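Local coordinates for protein peptidase M28 (Shewanella amazonensis SB2B, PDB 3IIB) that probably hydrolyses peptides as a zinc-dependent carboxypeptidase or dipeptidase of the M28 family, with two zinc ions bound in its active site, at residues 114-119 with 132-137; 152-157 with 169-174; 177-182 with 403-408; 254-259 with 272-277; 328-333 with 421-426. All blocks are in the same frame, centred on the assembly; numbering follows the deposited sequence. Where two conformers were deposited one is given.

In the fold
Along the chain contacts 1 and 2 come first, then the first segment of contact 3, then contact 4, nested inside the loop that contact 3 closes; contact 5 alternates with contact 3. Contacts 1 and 2, centres 8 Å apart, share neighbouring parallel strands, 131-134 and 168-172, of successive beta-alpha-beta units. Contacts 4 and 5, centres 9 Å apart, use adjacent parallel strands 247-257 and 324-329 and reach the same zinc ion. Contacts 1 and 5 stand about 35 Å apart, centre to centre, although one branched sheet reaches both. Contact 3 joins the loop after strand 168-172 to the one following the zinc ligand His402, against the second subunit, consistent with only the homodimer being active.

Contact 1 of 5, residues 114-119 with 132-137; sequences DTLQDL and AFIDAK
Asp114 and Thr115 run beside Asp135 and Ala136, with CA atoms 5.3 Å apart for Asp114 and Asp135, where the chain turns into helix 116-120 next to the end of strand 131-134. Behind this backbone approach, Ile134 fills the angle between helix and strand. Its CD1 lies 3.8 Å from Leu119 CD2, and the two side chains cross at about a right angle. Leu119, its CG anti to the backbone N (chi1 173°), touches with both methyls: CD2 meets Ile134 and CD1 lies 4.2 Å from Ala132 CB. Ile134 CG2 points to the first turn instead, 3.9 Å from Leu116 N. Thr115 is the N-cap: its OG1 accepts from Asp118 N at 3.1 Å with an N-H...O angle of 162°. At the outer end Ala136 CB rests 3.3 Å from Asp114 O. The carboxylates of Asp114 and Asp135 both form salt bridges with Arg112, while Asp135 also pairs with Arg172. No hydrogen bond joins the two segments, so within this beta-alpha-beta unit the helix is held to its following strand by aliphatic packing, while the nearby acidic groups, whose like charges would otherwise repel, are probably balanced by the shared arginine.

Contact 2 of 5, residues 152-157 with 169-174; sequences SGRSRG and IIIRSI
Arg154 and Gly157 face Ile171 and Ile169 in a beta-alpha-beta unit, where helix 145-163 lies over the strand that follows it, 168-172. The helix and strand segments run nearly antiparallel, at 170°, and their axes approach to 9.1 Å. All the contacts across them are van der Waals packing. The first group is aliphatic: Ile171 CD1 meets Arg154 CB at 3.5 Å and also touches CG, so the arginine contributes the aliphatic base of its chain. Ile171 has CG1 between its backbone N and carbonyl carbon (chi1 71°), which aims that branch at the arginine and leaves CG2 beside Gly153 O at 3.9 Å. Ile174 CG1 supports the same Arg154 CB from farther along the second segment, at 3.9 Å.

The second group brings isoleucine against bare helix backbone. A side chain at Gly157 would collide with both Ile169 CD1 and Gly153 O, and the glycine there lets Ile169 come close to the helix. Polar bonds belong to the surroundings. The guanidinium of Arg154 is held by Tyr147 OH and Met186 O, and the side chain also packs against the zinc ligand His402; Arg172 bridges to Asp135 and Asp207. At the other end of the interface, Ile169 CD1 lies against the peptide carbonyl of Gly157, 3.4 Å from the C atom.

Contact 3 of 5, residues 177-182 with 403-408; sequences DHDRMA and TPNDTL
Two loops, one following strand 168-172 and the other just after the zinc ligand His402, meet through Met181, a selenomethionine, and the type I turn Thr403-Asp406. The chain of Met181 is bent at chi2 and chi3 and lies across the turn. Its SE comes 3.8 Å from Asn405 CB, with the two side chains crossing at about a right angle, while CE reaches Pro404 CG at 4.0 Å. Nearer the backbone, Met181 CB meets Thr403 CG2 at 4.0 Å.

Each loop is shaped by its own side chain. Asp177 OD2 uses its anti lone pair to accept from Asp179 N, closing an Asx turn, and Thr403 OG1, also hydrogen-bonded to Tyr400 O, accepts from Asn405 N at 2.9 Å in an ST turn. An alanine in place of Thr403 would probably leave Asn405 N and Tyr400 O without that partner and open a gap beside Met181 CB where the methyl had been. Both loops lie at the interface of the homodimer, the active form.

The polar link across the loops is a water, which donates to Asp179 OD2 at 2.8 Å and accepts from Asn405 ND2 at 2.9 Å. The Asp179 carboxylate also pairs with Asn405 of the second subunit. Asn405 OD1 accepts from Arg180 N of the second subunit, and Met181 packs on Met181 of that chain. Asp406 OD2 accepts from the backbone N of the zinc ligand Asp269.

Contact 4 of 5, residues 254-259 with 272-277; sequences IGAHLD and AGVAIV. With ZN (zinc ion), chain C.
Val277 lies over the strand at Ile254 and Gly255, its CG1 3.3 Å from Gly255 O. Its CB faces Ile254 CG1 at 4.1 Å, and these two side chains slide past each other in opposite directions. One turn earlier in the helix, the backbone of Gly273 receives Ala256 CB, 3.3 Å from Gly273 C. This close fit depends on Gly273, since a CB there would lie tight against that of Ala256. Val274 covers the next part of the strand: CG2, anti to its carbonyl carbon, comes 3.4 Å from His257 O and also meets Ala256 CB and Leu258 CD1. The segment axes approach to 6.9 Å, their N-to-C directions at 157°, nearly antiparallel, a short separation suited to small residues.

His257 turns away from the helix. Its NE2 binds the zinc ion at 2.2 Å, and two waters also coordinate the metal. On the other ring nitrogen, ND1 makes weak hydrogen bonds to Asp259 O and OD1, which would limit rotation of the imidazole; Asp269 and Asp331 are further protein ligands. A parallel strand ending in a metal-binding histidine, packed against the helix that follows it, is the beta-alpha-beta framework of the zinc site in this M28 peptidase.

Contact 5 of 5, residues 328-333 with 421-426; sequences AESDFG and AVYAQF. With ZN (zinc ion), chain C.
Tyr423 reaches from helix 413-432 to strand 324-329 and the residues that follow it, and makes the close part of this contact. Its OH lies 3.1 Å from Glu329 C, over the peptide that joins Glu329 to Ser330. Ser330 CB approaches the same end of the ring obliquely, 3.7 Å from OH and near CZ and CE1. Farther back, Ala328 CB lies in the corner formed by two aromatic side chains, 3.8 Å from Phe426 CE2 and 4.3 Å from Tyr423 CE2. The Phe426 ring reaches the alanine through CE2 and CZ. Replacing Tyr423 by an alanine would probably open a gap between helix and strand, leaving Ser330 CB and the Glu329 peptide without the ring and hydroxyl that now cover them. Ile276 of helix 267-285 and Leu390 of strand 387-392 also pack against the tyrosine.

Beyond Ser330, residues 421-426 no longer touch the segment, which becomes more open, with Asp331 and Phe332 partly exposed. Water takes part here: one of two zinc-bound waters donates a weak hydrogen bond to Asp331 O. The carboxylate of Asp331 grips the zinc ion with both oxygens, OD1 at 2.1 Å and OD2 at 2.3 Å. Glu329 points away from the helix, its OE1 accepting from Asp376 N. Thus a buried strand, backed by aromatic side chains of a helix, leads on to a metal-binding aspartate at the two-zinc site of the M28 fold, where His257 and Asp269 bind the same ion.

Contact 1 of 5, residues 114-119 with 132-137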
# COMPACT_ATOMS: atom_id res chain seq x y z
N ASP A 114 2.14 7.81 23.96
CA ASP A 114 3.04 6.81 23.41
C ASP A 114 2.37 5.45 23.29
O ASP A 114 2.66 4.70 22.37
CB ASP A 114 4.28 6.60 24.27
CG ASP A 114 5.18 7.81 24.36
OD1 ASP A 114 5.16 8.71 23.52
OD2 ASP A 114 5.98 7.82 25.33
N THR A 115 1.51 5.11 24.25
CA THR A 115 0.95 3.77 24.38
C THR A 115 -0.40 3.87 25.09
O THR A 115 -0.71 4.89 25.70
CB THR A 115 1.85 2.87 25.26
OG1 THR A 115 1.88 3.39 26.60
CG2 THR A 115 3.29 2.79 24.69
N LEU A 116 -1.20 2.80 24.98
CA LEU A 116 -2.40 2.61 25.80
C LEU A 116 -2.12 2.84 27.29
O LEU A 116 -2.89 3.53 27.96
CB LEU A 116 -2.98 1.20 25.58
CG LEU A 116 -4.15 0.82 26.51
CD1 LEU A 116 -5.42 1.66 26.25
CD2 LEU A 116 -4.45 -0.68 26.37
N GLN A 117 -1.03 2.28 27.82
CA GLN A 117 -0.71 2.46 29.24
C GLN A 117 -0.57 3.94 29.62
O GLN A 117 -1.07 4.37 30.64
CB GLN A 117 0.56 1.71 29.63
CG GLN A 117 0.80 1.64 31.16
CD GLN A 117 -0.39 1.03 31.94
OE1 GLN A 117 -1.13 1.74 32.64
NE2 GLN A 117 -0.56 -0.29 31.82
N ASP A 118 0.08 4.71 28.76
CA ASP A 118 0.23 6.15 28.97
C ASP A 118 -1.12 6.86 28.99
O ASP A 118 -1.37 7.71 29.83
CB ASP A 118 1.17 6.74 27.93
CG ASP A 118 2.60 6.30 28.14
OD1 ASP A 118 3.07 6.32 29.30
OD2 ASP A 118 3.26 5.91 27.16
N LEU A 119 -2.00 6.46 28.09
CA LEU A 119 -3.35 6.99 28.06
C LEU A 119 -4.10 6.63 29.35
O LEU A 119 -4.76 7.49 29.95
CB LEU A 119 -4.09 6.43 26.85
CG LEU A 119 -5.56 6.74 26.74
CD1 LEU A 119 -5.85 8.27 26.85
CD2 LEU A 119 -6.11 6.12 25.43
N ALA A 132 -8.13 11.50 21.75
CA ALA A 132 -6.88 10.81 22.11
C ALA A 132 -6.24 10.29 20.84
O ALA A 132 -6.94 9.85 19.95
CB ALA A 132 -7.14 9.65 23.10
N PHE A 133 -4.90 10.32 20.81
CA PHE A 133 -4.10 9.72 19.73
C PHE A 133 -3.06 8.80 20.37
O PHE A 133 -2.13 9.27 21.01
CB PHE A 133 -3.49 10.84 18.85
CG PHE A 133 -2.41 10.40 17.88
CD1 PHE A 133 -2.54 9.24 17.09
CD2 PHE A 133 -1.22 11.13 17.79
CE1 PHE A 133 -1.51 8.84 16.24
CE2 PHE A 133 -0.22 10.76 16.93
CZ PHE A 133 -0.35 9.60 16.16
N ILE A 134 -3.22 7.49 20.20
CA ILE A 134 -2.22 6.54 20.63
C ILE A 134 -1.29 6.27 19.46
O ILE A 134 -1.75 5.86 18.38
CB ILE A 134 -2.84 5.17 21.07
CG1 ILE A 134 -3.77 5.33 22.28
CG2 ILE A 134 -1.67 4.12 21.34
CD1 ILE A 134 -4.53 4.03 22.73
N ASP A 135 0.00 6.55 19.65
CA ASP A 135 0.97 6.52 18.58
C ASP A 135 1.86 5.26 18.55
O ASP A 135 2.76 5.17 17.71
CB ASP A 135 1.87 7.75 18.66
CG ASP A 135 2.83 7.86 17.48
OD1 ASP A 135 2.39 7.75 16.30
OD2 ASP A 135 4.03 8.08 17.74
N ALA A 136 1.60 4.27 19.40
CA ALA A 136 2.52 3.14 19.51
C ALA A 136 2.79 2.46 18.16
O ALA A 136 1.87 2.06 17.50
CB ALA A 136 1.99 2.10 20.49
N LYS A 137 4.06 2.29 17.82
CA LYS A 137 4.49 1.61 16.62
C LYS A 137 4.64 0.14 16.93
O LYS A 137 5.08 -0.22 18.01
CB LYS A 137 5.86 2.15 16.16
CG LYS A 137 5.80 3.56 15.62
CD LYS A 137 7.18 4.03 15.14
CE LYS A 137 7.13 5.44 14.60
NZ LYS A 137 8.51 5.96 14.33

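Contact 2 of 5, residues 152-157 with 169-174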
# COMPACT_ATOMS: atom_id res chain seq x y z
N SER A 152 -3.61 -3.97 22.08
CA SER A 152 -4.57 -3.52 23.09
C SER A 152 -4.95 -2.06 22.94
O SER A 152 -6.07 -1.68 23.30
CB SER A 152 -4.07 -3.86 24.50
OG SER A 152 -2.86 -3.18 24.77
N GLY A 153 -4.08 -1.25 22.34
CA GLY A 153 -4.43 0.12 21.97
C GLY A 153 -5.68 0.16 21.12
O GLY A 153 -6.52 1.06 21.27
N ARG A 154 -5.80 -0.80 20.20
CA ARG A 154 -6.97 -0.90 19.36
C ARG A 154 -8.17 -1.46 20.12
O ARG A 154 -9.29 -0.94 20.04
CB ARG A 154 -6.68 -1.77 18.11
CG ARG A 154 -7.80 -1.77 17.08
CD ARG A 154 -7.65 -2.92 16.10
NE ARG A 154 -8.04 -4.14 16.78
CZ ARG A 154 -7.42 -5.31 16.66
NH1 ARG A 154 -6.38 -5.46 15.86
NH2 ARG A 154 -7.83 -6.34 17.36
N SER A 155 -7.95 -2.56 20.83
CA SER A 155 -9.02 -3.25 21.58
C SER A 155 -9.63 -2.41 22.70
O SER A 155 -10.86 -2.42 22.92
CB SER A 155 -8.48 -4.53 22.21
OG SER A 155 -7.93 -5.38 21.24
N ARG A 156 -8.78 -1.68 23.42
CA ARG A 156 -9.19 -1.01 24.66
C ARG A 156 -9.02 0.49 24.76
O ARG A 156 -9.38 1.09 25.78
CB ARG A 156 -8.45 -1.69 25.80
CG ARG A 156 -8.83 -3.17 25.88
CD ARG A 156 -8.60 -3.74 27.26
NE ARG A 156 -7.19 -3.80 27.59
CZ ARG A 156 -6.33 -4.72 27.15
NH1 ARG A 156 -6.73 -5.68 26.31
NH2 ARG A 156 -5.06 -4.68 27.54
N GLY A 157 -8.48 1.10 23.69
CA GLY A 157 -8.16 2.52 23.68
C GLY A 157 -9.38 3.39 23.80
O GLY A 157 -9.35 4.38 24.47
N ILE A 169 -11.18 8.70 19.61
CA ILE A 169 -9.81 8.23 19.61
C ILE A 169 -9.39 7.92 18.18
O ILE A 169 -10.17 7.40 17.36
CB ILE A 169 -9.61 7.03 20.52
CG1 ILE A 169 -8.17 6.54 20.48
CG2 ILE A 169 -10.55 5.85 20.16
CD1 ILE A 169 -7.88 5.52 21.60
N ILE A 170 -8.16 8.33 17.85
CA ILE A 170 -7.47 7.79 16.69
C ILE A 170 -6.24 7.05 17.16
O ILE A 170 -5.58 7.49 18.10
CB ILE A 170 -7.05 8.87 15.64
CG1 ILE A 170 -6.36 10.04 16.30
CG2 ILE A 170 -8.31 9.35 14.81
CD1 ILE A 170 -5.52 10.96 15.29
N ILE A 171 -5.92 5.96 16.48
CA ILE A 171 -4.69 5.24 16.76
C ILE A 171 -3.80 5.12 15.52
O ILE A 171 -4.29 5.05 14.38
CB ILE A 171 -4.95 3.82 17.38
CG1 ILE A 171 -5.54 2.82 16.35
CG2 ILE A 171 -5.74 3.94 18.69
CD1 ILE A 171 -5.62 1.37 16.90
N ARG A 172 -2.50 5.08 15.74
CA ARG A 172 -1.62 4.55 14.72
C ARG A 172 -1.98 3.09 14.49
O ARG A 172 -2.01 2.28 15.43
CB ARG A 172 -0.15 4.62 15.14
CG ARG A 172 0.84 3.99 14.13
CD ARG A 172 2.28 4.01 14.67
NE ARG A 172 2.84 5.35 14.73
CZ ARG A 172 3.49 5.95 13.73
NH1 ARG A 172 3.71 5.31 12.56
NH2 ARG A 172 3.95 7.18 13.90
N SER A 173 -2.26 2.78 13.23
CA SER A 173 -2.61 1.42 12.82
C SER A 173 -1.67 0.42 13.43
O SER A 173 -0.43 0.64 13.48
CB SER A 173 -2.56 1.29 11.31
OG SER A 173 -3.74 1.85 10.71
N ILE A 174 -2.25 -0.70 13.88
CA ILE A 174 -1.50 -1.78 14.49
C ILE A 174 -0.91 -2.62 13.36
O ILE A 174 -1.41 -3.70 13.01
CB ILE A 174 -2.33 -2.62 15.50
CG1 ILE A 174 -3.12 -1.73 16.46
CG2 ILE A 174 -1.37 -3.60 16.24
CD1 ILE A 174 -2.26 -0.75 17.28

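Contact 3 of 5, residues 177-182 with 403-408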
# COMPACT_ATOMS: atom_id res chain seq x y z
N ASP A 177 3.73 -2.03 8.39
CA ASP A 177 4.02 -1.35 7.13
C ASP A 177 4.24 0.15 7.27
O ASP A 177 3.88 0.75 8.28
CB ASP A 177 2.81 -1.52 6.24
CG ASP A 177 1.59 -0.90 6.85
OD1 ASP A 177 1.08 -1.52 7.82
OD2 ASP A 177 1.19 0.20 6.38
N HIS A 178 4.78 0.79 6.23
CA HIS A 178 4.68 2.24 6.08
C HIS A 178 3.90 2.55 4.80
O HIS A 178 4.25 3.43 4.01
CB HIS A 178 6.05 2.95 6.13
CG HIS A 178 7.03 2.48 5.12
ND1 HIS A 178 7.46 3.26 4.07
CD2 HIS A 178 7.74 1.32 5.03
CE1 HIS A 178 8.33 2.59 3.34
NE2 HIS A 178 8.53 1.42 3.91
N ASP A 179 2.83 1.77 4.58
CA ASP A 179 1.89 2.06 3.49
C ASP A 179 0.73 2.91 3.98
O ASP A 179 0.40 2.95 5.17
CB ASP A 179 1.37 0.77 2.92
CG ASP A 179 2.42 -0.04 2.23
OD1 ASP A 179 3.24 0.56 1.47
OD2 ASP A 179 2.44 -1.27 2.46
N ARG A 180 0.10 3.59 3.02
CA ARG A 180 -1.04 4.45 3.27
C ARG A 180 -2.29 3.58 3.36
O ARG A 180 -3.24 3.72 2.58
CB ARG A 180 -1.14 5.52 2.20
CG ARG A 180 -2.00 6.68 2.63
CD ARG A 180 -1.15 7.71 3.34
NE ARG A 180 -1.96 8.82 3.84
CZ ARG A 180 -2.39 9.83 3.11
NH1 ARG A 180 -2.10 9.92 1.82
NH2 ARG A 180 -3.11 10.79 3.69
N MSE A 181 -2.28 2.70 4.37
CA MSE A 181 -3.32 1.71 4.59
C MSE A 181 -3.70 1.84 6.08
O MSE A 181 -2.82 1.78 6.96
CB MSE A 181 -2.78 0.30 4.34
CG MSE A 181 -2.33 0.06 2.91
SE MSE A 181 -3.78 -0.36 1.75
CE MSE A 181 -4.88 1.16 1.57
N ALA A 182 -5.01 1.97 6.34
CA ALA A 182 -5.53 1.98 7.69
C ALA A 182 -5.98 0.55 8.07
O ALA A 182 -6.67 -0.14 7.28
CB ALA A 182 -6.64 3.03 7.85
N THR A 403 -5.98 -4.78 6.55
CA THR A 403 -6.00 -3.66 5.59
C THR A 403 -6.74 -3.99 4.32
O THR A 403 -6.97 -5.18 4.01
CB THR A 403 -4.57 -3.24 5.17
OG1 THR A 403 -4.02 -4.25 4.30
CG2 THR A 403 -3.68 -3.02 6.43
N PRO A 404 -7.03 -2.96 3.50
CA PRO A 404 -7.48 -3.24 2.13
C PRO A 404 -6.46 -3.95 1.25
O PRO A 404 -6.81 -4.36 0.15
CB PRO A 404 -7.80 -1.85 1.55
CG PRO A 404 -8.01 -0.96 2.80
CD PRO A 404 -7.10 -1.51 3.83
N ASN A 405 -5.21 -4.02 1.71
CA ASN A 405 -4.14 -4.67 1.01
C ASN A 405 -4.05 -6.16 1.31
O ASN A 405 -3.17 -6.83 0.76
CB ASN A 405 -2.83 -3.98 1.36
CG ASN A 405 -1.89 -3.82 0.20
OD1 ASN A 405 -2.26 -4.03 -0.97
ND2 ASN A 405 -0.64 -3.43 0.51
N ASP A 406 -4.95 -6.72 2.12
CA ASP A 406 -4.99 -8.18 2.35
C ASP A 406 -5.68 -8.88 1.18
O ASP A 406 -6.90 -9.18 1.21
CB ASP A 406 -5.66 -8.53 3.68
CG ASP A 406 -5.63 -10.02 3.93
OD1 ASP A 406 -4.98 -10.69 3.10
OD2 ASP A 406 -6.20 -10.50 4.94
N THR A 407 -4.88 -9.09 0.14
CA THR A 407 -5.36 -9.58 -1.15
C THR A 407 -4.54 -10.78 -1.60
O THR A 407 -3.45 -11.05 -1.08
CB THR A 407 -5.32 -8.46 -2.24
OG1 THR A 407 -4.00 -7.96 -2.38
CG2 THR A 407 -6.25 -7.29 -1.90
N LEU A 408 -5.05 -11.48 -2.61
CA LEU A 408 -4.53 -12.78 -3.00
C LEU A 408 -3.06 -12.72 -3.35
O LEU A 408 -2.29 -13.67 -3.08
CB LEU A 408 -5.35 -13.34 -4.18
CG LEU A 408 -4.91 -14.66 -4.82
CD1 LEU A 408 -5.03 -15.84 -3.86
CD2 LEU A 408 -5.70 -14.88 -6.10
O HOH W 1 0.14 -2.63 3.15

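Contact 4 of 5, residues 254-259 with 272-277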
# COMPACT_ATOMS: atom_id res chain seq x y z
N ILE A 254 -8.25 -29.98 12.57
CA ILE A 254 -7.38 -28.97 11.97
C ILE A 254 -8.30 -27.87 11.46
O ILE A 254 -9.32 -28.11 10.79
CB ILE A 254 -6.44 -29.57 10.86
CG1 ILE A 254 -7.25 -30.26 9.75
CG2 ILE A 254 -5.30 -30.51 11.51
CD1 ILE A 254 -6.34 -30.77 8.58
N GLY A 255 -7.99 -26.66 11.89
CA GLY A 255 -8.91 -25.55 11.70
C GLY A 255 -8.33 -24.31 11.07
O GLY A 255 -7.11 -24.14 10.92
N ALA A 256 -9.25 -23.41 10.75
CA ALA A 256 -8.95 -22.05 10.30
C ALA A 256 -10.21 -21.26 10.58
O ALA A 256 -11.25 -21.87 10.93
CB ALA A 256 -8.63 -22.03 8.76
N HIS A 257 -10.20 -19.95 10.38
CA HIS A 257 -11.49 -19.20 10.41
C HIS A 257 -11.88 -18.75 9.02
O HIS A 257 -11.03 -18.39 8.24
CB HIS A 257 -11.51 -18.04 11.42
CG HIS A 257 -10.52 -16.94 11.17
ND1 HIS A 257 -10.86 -15.77 10.54
CD2 HIS A 257 -9.23 -16.79 11.57
CE1 HIS A 257 -9.81 -14.97 10.49
NE2 HIS A 257 -8.81 -15.56 11.13
N LEU A 258 -13.19 -18.79 8.73
CA LEU A 258 -13.73 -18.48 7.42
C LEU A 258 -14.04 -17.01 7.29
O LEU A 258 -14.14 -16.48 6.16
CB LEU A 258 -15.01 -19.30 7.19
CG LEU A 258 -15.66 -19.22 5.80
CD1 LEU A 258 -14.63 -19.54 4.69
CD2 LEU A 258 -16.90 -20.12 5.75
N ASP A 259 -14.23 -16.34 8.42
CA ASP A 259 -14.61 -14.93 8.35
C ASP A 259 -13.36 -14.04 8.16
O ASP A 259 -12.22 -14.50 8.35
CB ASP A 259 -15.39 -14.52 9.59
CG ASP A 259 -14.51 -14.52 10.88
OD1 ASP A 259 -13.81 -15.53 11.14
OD2 ASP A 259 -14.53 -13.52 11.64
N ALA A 272 -5.82 -17.99 3.51
CA ALA A 272 -4.70 -18.89 3.42
C ALA A 272 -4.88 -20.10 4.34
O ALA A 272 -4.62 -21.21 3.96
CB ALA A 272 -3.43 -18.14 3.78
N GLY A 273 -5.33 -19.85 5.58
CA GLY A 273 -5.53 -20.92 6.56
C GLY A 273 -6.64 -21.85 6.13
O GLY A 273 -6.48 -23.06 6.19
N VAL A 274 -7.73 -21.30 5.61
CA VAL A 274 -8.79 -22.17 5.06
C VAL A 274 -8.23 -23.15 3.99
O VAL A 274 -8.53 -24.37 3.99
CB VAL A 274 -9.94 -21.32 4.47
CG1 VAL A 274 -10.94 -22.21 3.73
CG2 VAL A 274 -10.63 -20.51 5.59
N ALA A 275 -7.42 -22.61 3.09
CA ALA A 275 -6.84 -23.38 1.99
C ALA A 275 -5.86 -24.38 2.50
O ALA A 275 -5.80 -25.50 1.98
CB ALA A 275 -6.17 -22.47 0.98
N ILE A 276 -5.08 -23.99 3.51
CA ILE A 276 -4.04 -24.87 4.03
C ILE A 276 -4.67 -26.11 4.62
O ILE A 276 -4.31 -27.25 4.25
CB ILE A 276 -3.16 -24.13 5.06
CG1 ILE A 276 -2.22 -23.17 4.33
CG2 ILE A 276 -2.37 -25.12 5.94
CD1 ILE A 276 -1.69 -22.01 5.22
N VAL A 277 -5.62 -25.92 5.55
CA VAL A 277 -6.22 -27.10 6.23
C VAL A 277 -7.13 -27.92 5.30
O VAL A 277 -7.09 -29.17 5.34
CB VAL A 277 -6.91 -26.76 7.57
CG1 VAL A 277 -5.89 -26.09 8.55
CG2 VAL A 277 -8.18 -25.90 7.40
ZN ZN C . -7.00 -14.54 11.75
O HOH W 2 -7.82 -13.13 12.80
O HOH W 3 -4.91 -13.72 12.54

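Contact 5 of 5, residues 328-333 with 421-426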
# COMPACT_ATOMS: atom_id res chain seq x y z
N ALA A 328 -5.42 -28.16 16.17
CA ALA A 328 -4.48 -27.13 15.68
C ALA A 328 -5.19 -26.25 14.69
O ALA A 328 -6.16 -26.67 14.06
CB ALA A 328 -3.21 -27.73 15.04
N GLU A 329 -4.73 -25.01 14.59
CA GLU A 329 -5.33 -24.03 13.69
C GLU A 329 -4.27 -23.22 12.94
O GLU A 329 -3.31 -22.75 13.55
CB GLU A 329 -6.24 -23.07 14.43
CG GLU A 329 -6.78 -21.99 13.53
CD GLU A 329 -7.83 -21.09 14.17
OE1 GLU A 329 -7.58 -20.61 15.29
OE2 GLU A 329 -8.92 -20.88 13.54
N SER A 330 -4.49 -23.05 11.64
CA SER A 330 -3.67 -22.18 10.79
C SER A 330 -4.36 -20.80 10.74
O SER A 330 -5.43 -20.65 10.12
CB SER A 330 -3.56 -22.74 9.40
OG SER A 330 -2.67 -21.98 8.56
N ASP A 331 -3.74 -19.81 11.36
CA ASP A 331 -4.25 -18.42 11.32
C ASP A 331 -3.09 -17.44 11.58
O ASP A 331 -3.16 -16.60 12.46
CB ASP A 331 -5.34 -18.19 12.34
CG ASP A 331 -5.95 -16.81 12.21
OD1 ASP A 331 -5.99 -16.31 11.08
OD2 ASP A 331 -6.43 -16.26 13.21
N PHE A 332 -2.05 -17.58 10.78
CA PHE A 332 -0.96 -16.59 10.76
C PHE A 332 -0.45 -16.45 9.34
O PHE A 332 0.76 -16.39 9.09
CB PHE A 332 0.10 -16.99 11.78
CG PHE A 332 1.01 -15.88 12.19
CD1 PHE A 332 0.62 -14.55 12.13
CD2 PHE A 332 2.28 -16.17 12.68
CE1 PHE A 332 1.47 -13.57 12.52
CE2 PHE A 332 3.13 -15.15 13.12
CZ PHE A 332 2.73 -13.86 13.02
N GLY A 333 -1.39 -16.34 8.41
CA GLY A 333 -1.11 -16.07 6.99
C GLY A 333 -0.62 -17.28 6.25
O GLY A 333 -1.11 -18.38 6.49
N ALA A 421 1.80 -28.95 3.06
CA ALA A 421 2.65 -30.14 3.25
C ALA A 421 2.76 -30.46 4.72
O ALA A 421 2.55 -31.61 5.11
CB ALA A 421 4.07 -29.95 2.66
N VAL A 422 3.05 -29.46 5.55
CA VAL A 422 3.26 -29.70 6.99
C VAL A 422 1.94 -30.07 7.70
O VAL A 422 1.93 -30.96 8.56
CB VAL A 422 3.88 -28.48 7.67
CG1 VAL A 422 4.06 -28.79 9.16
CG2 VAL A 422 5.24 -28.18 7.03
N TYR A 423 0.82 -29.43 7.34
CA TYR A 423 -0.46 -29.80 7.95
C TYR A 423 -0.88 -31.20 7.54
O TYR A 423 -1.46 -31.93 8.33
CB TYR A 423 -1.59 -28.80 7.66
CG TYR A 423 -1.71 -27.78 8.77
CD1 TYR A 423 -0.90 -26.65 8.81
CD2 TYR A 423 -2.61 -27.96 9.82
CE1 TYR A 423 -1.01 -25.73 9.83
CE2 TYR A 423 -2.72 -27.05 10.85
CZ TYR A 423 -1.91 -25.95 10.88
OH TYR A 423 -2.04 -25.04 11.92
N ALA A 424 -0.58 -31.57 6.29
CA ALA A 424 -0.91 -32.91 5.82
C ALA A 424 -0.13 -33.95 6.63
O ALA A 424 -0.69 -34.96 7.08
CB ALA A 424 -0.69 -33.05 4.34
N GLN A 425 1.16 -33.70 6.84
CA GLN A 425 1.98 -34.56 7.67
C GLN A 425 1.43 -34.60 9.11
O GLN A 425 1.29 -35.66 9.71
CB GLN A 425 3.44 -34.08 7.72
CG GLN A 425 4.16 -34.18 6.38
CD GLN A 425 5.65 -33.98 6.45
OE1 GLN A 425 6.13 -33.28 7.33
NE2 GLN A 425 6.39 -34.62 5.54
N PHE A 426 1.17 -33.42 9.67
CA PHE A 426 0.64 -33.34 11.03
C PHE A 426 -0.66 -34.14 11.16
O PHE A 426 -0.82 -34.92 12.11
CB PHE A 426 0.41 -31.87 11.43
CG PHE A 426 -0.21 -31.69 12.79
CD1 PHE A 426 0.58 -31.70 13.92
CD2 PHE A 426 -1.57 -31.44 12.93
CE1 PHE A 426 0.03 -31.50 15.17
CE2 PHE A 426 -2.12 -31.27 14.19
CZ PHE A 426 -1.33 -31.29 15.30
ZN ZN C . -7.00 -14.54 11.75
O HOH W 3 -4.91 -13.72 12.54
O HOH W 2 -7.82 -13.13 12.80